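Local coordinates for protein alkylhydroperoxidase AhpD core (Rhodospirillum rubrum, PDB 2OUW) that probably acts as an oxidoreductase of the carboxymuconolactone decarboxylase family, reducing peroxides in the manner of AhpD-type alkylhydroperoxidases, at residues Ala94-Gly99 against Ala103-Val108. Residues are numbered along the deposited sequence; the frame is centred on the assembly and turned at random.
Sequences AARAKG and AQHAEV
The guanidinium of Arg96 crosses the ring of His105 obliquely at the corner between helix 85-97, which ends in a Schellman motif, and helix 102-125, within the all-helical fold of the carboxymuconolactone decarboxylase family. The corner illustrates how two helix ends can be joined through water: the two segments bury only 105 Å² against each other, no direct hydrogen bond crosses between them, and two waters bridge them. At the first shell, NH2 of Arg96 lies 3.5 Å from CE1 of His105, with the guanidinium and imidazole planes nearly perpendicular, 83° apart. A water in the guanidinium plane accepts from NE of Arg96 at 3.3 Å. The same water bonds to ND1 of His105 at 3.0 Å. Arg96 spans the gap because its chain is extended from CG to NE, while His105 carries its ring anti to the backbone N (chi1 -166°), which brings ND1 to the shared water. Beyond this pair, the backbone O of Thr4 from a third subunit takes a hydrogen bond from NH2 of Arg96, and Val5 of that subunit packs on His105, which probably helps to hold both side chains in place.

A second bridge lies at the turn itself. Gly99, with its positive phi of 100°, is the C-prime residue of the Schellman motif: its N bonds to Arg96 O, and Met100 N reaches back to Ala95 O. Met100 is touched by the side chains of Ala95 and His105, one from each helix. OE1 of Gln104 accepts a hydrogen bond from the backbone N of Thr101, just ahead of helix 102-125. It also meets the turn through a second water, which donates to Gln104 OE1 at 2.7 Å. The same water donates to Gly99 O at 2.8 Å.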
loop_
_atom_site.group_PDB
_atom_site.type_symbol
_atom_site.label_atom_id
_atom_site.label_comp_id
_atom_site.label_asym_id
_atom_site.label_seq_id
_atom_site.Cartn_x
_atom_site.Cartn_y
_atom_site.Cartn_z
ATOM N N ALA B 94 1.910 20.772 -10.503
ATOM C CA ALA B 94 0.861 21.629 -9.975
ATOM C C ALA B 94 1.305 22.403 -8.744
ATOM O O ALA B 94 0.961 23.567 -8.590
ATOM C CB ALA B 94 -0.366 20.796 -9.650
ATOM N N ALA B 95 2.037 21.749 -7.841
ATOM C CA ALA B 95 2.618 22.433 -6.675
ATOM C C ALA B 95 3.564 23.556 -7.115
ATOM O O ALA B 95 3.516 24.660 -6.563
ATOM C CB ALA B 95 3.345 21.435 -5.764
ATOM N N ARG B 96 4.411 23.277 -8.113
ATOM C CA ARG B 96 5.346 24.283 -8.636
ATOM C C ARG B 96 4.601 25.463 -9.227
ATOM O O ARG B 96 4.974 26.610 -9.004
ATOM C CB ARG B 96 6.276 23.688 -9.697
ATOM C CG ARG B 96 7.344 22.795 -9.113
ATOM C CD ARG B 96 8.442 22.533 -10.105
ATOM N NE ARG B 96 9.462 21.700 -9.476
ATOM C CZ ARG B 96 9.804 20.460 -9.841
ATOM N NH1 ARG B 96 9.255 19.859 -10.889
ATOM N NH2 ARG B 96 10.748 19.832 -9.154
ATOM N N ALA B 97 3.546 25.158 -9.982
ATOM C CA ALA B 97 2.713 26.176 -10.580
ATOM C C ALA B 97 2.052 26.995 -9.474
ATOM O O ALA B 97 1.918 28.195 -9.605
ATOM C CB ALA B 97 1.686 25.556 -11.505
ATOM N N LYS B 98 1.695 26.387 -8.352
ATOM C CA LYS B 98 1.123 27.181 -7.275
ATOM C C LYS B 98 2.160 27.856 -6.350
ATOM O O LYS B 98 1.816 28.321 -5.259
ATOM C CB LYS B 98 0.033 26.366 -6.544
ATOM C CG LYS B 98 -1.234 26.150 -7.454
ATOM C CD LYS B 98 -2.146 24.990 -6.991
ATOM C CE LYS B 98 -2.965 24.310 -8.153
ATOM N NZ LYS B 98 -3.904 23.169 -7.696
ATOM N N GLY B 99 3.416 27.948 -6.787
ATOM C CA GLY B 99 4.455 28.687 -6.057
ATOM C C GLY B 99 5.445 27.906 -5.197
ATOM O O GLY B 99 6.286 28.505 -4.521
ATOM N N ALA B 103 13.165 25.057 -1.607
ATOM C CA ALA B 103 13.181 24.853 -0.159
ATOM C C ALA B 103 11.911 24.128 0.345
ATOM O O ALA B 103 11.987 23.200 1.159
ATOM C CB ALA B 103 13.317 26.173 0.517
ATOM N N GLN B 104 10.748 24.567 -0.136
ATOM C CA GLN B 104 9.484 23.970 0.273
ATOM C C GLN B 104 9.380 22.529 -0.223
ATOM O O GLN B 104 8.976 21.651 0.519
ATOM C CB GLN B 104 8.295 24.791 -0.237
ATOM C CG GLN B 104 8.107 26.122 0.495
ATOM C CD GLN B 104 7.061 26.991 -0.164
ATOM O OE1 GLN B 104 6.956 27.050 -1.386
ATOM N NE2 GLN B 104 6.279 27.680 0.650
ATOM N N HIS B 105 9.774 22.305 -1.471
ATOM C CA HIS B 105 9.787 20.964 -2.059
ATOM C C HIS B 105 10.646 19.999 -1.258
ATOM O O HIS B 105 10.251 18.859 -1.001
ATOM C CB HIS B 105 10.297 21.049 -3.515
ATOM C CG HIS B 105 10.033 19.810 -4.317
ATOM N ND1 HIS B 105 10.585 19.598 -5.555
ATOM C CD2 HIS B 105 9.269 18.721 -4.055
ATOM C CE1 HIS B 105 10.162 18.440 -6.032
ATOM N NE2 HIS B 105 9.361 17.885 -5.142
ATOM N N ALA B 106 11.817 20.468 -0.846
ATOM C CA ALA B 106 12.768 19.647 -0.122
ATOM C C ALA B 106 12.167 19.234 1.218
ATOM O O ALA B 106 12.284 18.079 1.641
ATOM C CB ALA B 106 14.046 20.391 0.071
ATOM N N GLU B 107 11.491 20.177 1.871
ATOM C CA GLU B 107 10.818 19.909 3.143
ATOM C C GLU B 107 9.650 18.931 2.982
ATOM O O GLU B 107 9.497 18.021 3.785
ATOM C CB GLU B 107 10.387 21.236 3.805
ATOM C CG GLU B 107 9.544 21.103 5.071
ATOM C CD GLU B 107 10.305 20.565 6.273
ATOM O OE1 GLU B 107 11.543 20.408 6.209
ATOM O OE2 GLU B 107 9.654 20.286 7.305
ATOM N N VAL B 108 8.854 19.083 1.924
ATOM C CA VAL B 108 7.755 18.133 1.645
ATOM C C VAL B 108 8.313 16.718 1.509
ATOM O O VAL B 108 7.808 15.774 2.113
ATOM C CB VAL B 108 6.960 18.507 0.362
ATOM C CG1 VAL B 108 5.963 17.413 0.017
ATOM C CG2 VAL B 108 6.241 19.825 0.529
HETATM O O HOH W 1 11.362 22.168 -6.866
HETATM O O HOH W 2 5.809 29.456 -1.950
#